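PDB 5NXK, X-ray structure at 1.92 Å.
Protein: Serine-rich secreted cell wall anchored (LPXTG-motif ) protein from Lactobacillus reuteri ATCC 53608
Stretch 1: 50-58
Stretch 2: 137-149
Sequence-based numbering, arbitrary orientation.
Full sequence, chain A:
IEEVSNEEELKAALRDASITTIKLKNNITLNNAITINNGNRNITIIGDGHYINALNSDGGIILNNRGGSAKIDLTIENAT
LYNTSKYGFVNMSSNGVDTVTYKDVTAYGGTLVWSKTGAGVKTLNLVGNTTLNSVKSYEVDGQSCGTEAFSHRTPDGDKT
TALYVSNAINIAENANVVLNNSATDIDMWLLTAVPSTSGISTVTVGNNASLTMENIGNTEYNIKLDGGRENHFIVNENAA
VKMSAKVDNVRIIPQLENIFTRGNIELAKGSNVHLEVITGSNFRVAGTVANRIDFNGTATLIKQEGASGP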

# COMPACT_ATOMS: atom_id res chain seq x y z
N HIS A 50 18.81 7.03 -6.14
CA HIS A 50 19.25 7.22 -4.76
C HIS A 50 18.27 6.64 -3.76
O HIS A 50 17.17 6.25 -4.13
N TYR A 51 18.67 6.58 -2.49
CA TYR A 51 17.73 6.12 -1.47
C TYR A 51 17.38 7.24 -0.50
O TYR A 51 18.11 8.22 -0.37
N ILE A 52 16.25 7.07 0.18
CA ILE A 52 15.91 7.88 1.33
C ILE A 52 15.64 6.93 2.49
O ILE A 52 14.81 6.02 2.37
N ASN A 53 16.33 7.14 3.60
CA ASN A 53 16.19 6.24 4.73
C ASN A 53 15.57 6.96 5.93
O ASN A 53 16.22 7.78 6.60
N ALA A 54 14.30 6.66 6.20
CA ALA A 54 13.56 7.31 7.27
C ALA A 54 13.74 6.55 8.57
O ALA A 54 13.12 5.50 8.79
N LEU A 55 14.63 7.06 9.42
CA LEU A 55 15.05 6.34 10.61
C LEU A 55 14.13 6.57 11.80
O LEU A 55 14.17 5.81 12.76
N ASN A 56 13.34 7.63 11.74
CA ASN A 56 12.52 8.01 12.88
C ASN A 56 11.20 7.25 12.97
O ASN A 56 10.41 7.24 12.02
N SER A 57 10.95 6.64 14.13
CA SER A 57 9.70 5.94 14.42
C SER A 57 8.47 6.85 14.24
O SER A 57 7.34 6.37 14.09
N ASP A 58 8.70 8.15 14.28
CA ASP A 58 7.65 9.13 14.02
C ASP A 58 7.13 9.04 12.59
O ASP A 58 5.97 9.36 12.33
N SER A 137 13.92 -6.19 9.53
CA SER A 137 15.04 -5.28 9.61
C SER A 137 15.66 -5.10 8.24
O SER A 137 15.38 -5.86 7.32
N TYR A 138 16.48 -4.07 8.09
CA TYR A 138 17.21 -3.87 6.85
C TYR A 138 18.58 -3.28 7.14
O TYR A 138 18.83 -2.81 8.24
N GLU A 139 19.47 -3.33 6.17
CA GLU A 139 20.79 -2.76 6.37
C GLU A 139 21.14 -1.88 5.18
O GLU A 139 20.95 -2.27 4.03
N VAL A 140 21.56 -0.66 5.46
CA VAL A 140 22.01 0.21 4.37
C VAL A 140 23.27 0.95 4.81
O VAL A 140 23.35 1.43 5.95
N ASP A 141 24.27 0.97 3.92
CA ASP A 141 25.60 1.51 4.21
C ASP A 141 26.08 1.14 5.61
O ASP A 141 26.40 2.00 6.43
N GLY A 142 26.09 -0.16 5.86
CA GLY A 142 26.58 -0.73 7.10
C GLY A 142 25.73 -0.56 8.34
O GLY A 142 26.12 -1.04 9.41
N GLN A 143 24.60 0.12 8.25
CA GLN A 143 23.80 0.27 9.46
C GLN A 143 22.54 -0.60 9.39
O GLN A 143 21.79 -0.55 8.41
N SER A 144 22.36 -1.44 10.41
CA SER A 144 21.17 -2.27 10.51
C SER A 144 20.07 -1.57 11.32
O SER A 144 20.34 -0.99 12.37
N CYS A 145 18.84 -1.63 10.82
CA CYS A 145 17.71 -1.00 11.48
C CYS A 145 16.56 -1.99 11.65
O CYS A 145 16.19 -2.67 10.70
N GLY A 146 16.04 -2.08 12.87
CA GLY A 146 14.85 -2.87 13.12
C GLY A 146 13.61 -2.09 12.71
O GLY A 146 13.58 -0.87 12.87
N THR A 147 12.60 -2.77 12.18
CA THR A 147 11.38 -2.09 11.77
C THR A 147 10.28 -2.32 12.80
O THR A 147 10.36 -3.24 13.62
N GLU A 148 9.26 -1.47 12.77
CA GLU A 148 8.04 -1.75 13.50
C GLU A 148 6.90 -1.89 12.50
O GLU A 148 6.95 -1.33 11.40
N ALA A 149 5.86 -2.60 12.89
CA ALA A 149 4.76 -2.84 11.98
C ALA A 149 3.49 -2.36 12.63
O ALA A 149 3.31 -2.55 13.84

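When two strands cross too far apart for their backbones to pair, the side chains must bridge the gap, and polar groups that enter it need partners. The contact between stretches 50-58 and 137-149 is a compact example. The axes of strands 51-54 and 137-140 approach no closer than 10.1 Å, with their directions 131° apart, and no backbone hydrogen bond joins them.

The strongest polar link lies within this gap. Tyr138, a p rotamer whose CA-to-CB bond points toward the other stretch, extends its phenol to Asn53, and Tyr138 OH donates a hydrogen bond to Asn53 OD1 over 2.9 Å. The acceptor sits at the ring edge, near its plane, where a phenolic proton is naturally directed. Asn53 is a t rotamer that also points toward its partner strand. Both residues are buried, so the bond satisfies two polar groups that would otherwise be costly to enclose. Nearer the turn, Tyr51 OH lies 3.0 Å from Asp141 OD2, again at the edge of the ring. Here the hydroxyl can hydrogen-bond to the carboxylate, although its proton has another acceptor within reach. Asp141, an m rotamer, is placed for this contact by the type I' turn from Val140 to Gln143, which connects strands 137-140 and 143-146.

Around these bonds the apolar surfaces close up. Tyr51 (p) and Val140 (p) both point toward the opposing stretch and bury the most area in the contact. Val140 CG2 lies over one face of the tyrosine ring, 3.8 Å from its centroid and 27° off the normal, a CH-pi arrangement; its closest approach is 3.4 Å, to Tyr51 CE2. The valine's other methyl turns to the asparagine, with Val140 CG1 3.4 Å from Asn53 ND2. Tyr51 thus uses its edge for a polar partner and a face for an apolar one.

Farther along, Leu55 starts sideways, but its m,t conformation brings the end of the side chain nearer, so that Leu55 CD2 packs 3.6 Å from Cys145 SG. Cys145 (m) points toward the first stretch from the second strand of the hairpin, extending the apolar patch.

At the periphery, water replaces direct hydrogen bonding. Ser57 CB comes within 3.5 Å of Glu148 OE2, and one water spans the same pair, donating to Ser57 O at 3.1 Å and, through a weak bond, to Glu148 OE2 at 3.0 Å.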

# COMPACT_ATOMS: atom_id res chain seq x y z
CB HIS A 50 19.47 8.71 -4.49
CG HIS A 50 20.53 9.32 -5.34
ND1 HIS A 50 21.88 9.07 -5.15
CD2 HIS A 50 20.45 10.15 -6.41
CE1 HIS A 50 22.58 9.74 -6.05
NE2 HIS A 50 21.74 10.39 -6.83
CB TYR A 51 18.29 4.90 -0.71
CG TYR A 51 19.42 5.16 0.29
CD1 TYR A 51 19.18 5.81 1.50
CD2 TYR A 51 20.70 4.68 0.04
CE1 TYR A 51 20.19 6.03 2.41
CE2 TYR A 51 21.73 4.89 0.96
CZ TYR A 51 21.47 5.57 2.14
OH TYR A 51 22.48 5.78 3.06
CB ILE A 52 14.67 8.76 1.09
CG1 ILE A 52 14.85 9.59 -0.19
CG2 ILE A 52 14.41 9.65 2.30
CD1 ILE A 52 13.63 10.35 -0.59
CB ASN A 53 17.56 5.64 5.08
CG ASN A 53 17.52 4.70 6.27
OD1 ASN A 53 16.46 4.21 6.65
ND2 ASN A 53 18.69 4.44 6.85
CB ALA A 54 12.08 7.41 6.92
CB LEU A 55 16.48 6.72 10.99
CG LEU A 55 17.54 6.08 10.10
CD1 LEU A 55 18.92 6.48 10.57
CD2 LEU A 55 17.38 4.56 10.08
CB ASN A 56 12.25 9.51 12.85
CG ASN A 56 11.89 10.07 14.21
OD1 ASN A 56 12.13 9.44 15.24
ND2 ASN A 56 11.30 11.26 14.21
CB SER A 57 9.73 5.36 15.84
OG SER A 57 9.69 6.38 16.83
CB ASP A 58 8.16 10.55 14.30
CG ASP A 58 8.55 10.75 15.75
OD1 ASP A 58 8.10 9.96 16.61
OD2 ASP A 58 9.32 11.70 16.03
CB SER A 137 16.09 -5.80 10.61
OG SER A 137 16.69 -6.99 10.13
CB TYR A 138 16.46 -2.95 5.90
CG TYR A 138 16.08 -1.59 6.46
CD1 TYR A 138 16.99 -0.54 6.48
CD2 TYR A 138 14.80 -1.36 6.94
CE1 TYR A 138 16.65 0.70 6.99
CE2 TYR A 138 14.43 -0.12 7.45
CZ TYR A 138 15.36 0.91 7.46
OH TYR A 138 14.99 2.14 7.96
CB GLU A 139 21.84 -3.85 6.59
CG GLU A 139 23.21 -3.55 6.00
CD GLU A 139 24.31 -4.41 6.60
OE1 GLU A 139 24.02 -5.17 7.55
OE2 GLU A 139 25.47 -4.31 6.14
CB VAL A 140 20.89 1.18 3.93
CG1 VAL A 140 20.42 2.06 5.09
CG2 VAL A 140 21.34 2.01 2.73
CB ASP A 141 25.64 3.04 4.00
CG ASP A 141 25.46 3.43 2.53
OD1 ASP A 141 25.65 2.56 1.65
OD2 ASP A 141 25.15 4.61 2.24
CB GLN A 143 23.45 1.73 9.71
CG GLN A 143 23.29 2.03 11.19
CD GLN A 143 24.63 2.11 11.90
OE1 GLN A 143 24.87 1.44 12.91
NE2 GLN A 143 25.53 2.93 11.36
CB SER A 144 21.51 -3.62 11.14
OG SER A 144 20.40 -4.50 11.10
CB CYS A 145 17.23 0.22 10.67
SG CYS A 145 18.55 1.16 9.85
CB THR A 147 10.86 -2.59 10.40
OG1 THR A 147 10.50 -3.98 10.51
CG2 THR A 147 11.92 -2.42 9.29
CB GLU A 148 7.71 -0.64 14.51
CG GLU A 148 8.75 -0.41 15.59
CD GLU A 148 8.43 0.83 16.42
OE1 GLU A 148 7.63 0.72 17.37
OE2 GLU A 148 8.98 1.92 16.11
CB ALA A 149 4.66 -4.31 11.63
O HOH W 1 6.81 3.43 14.72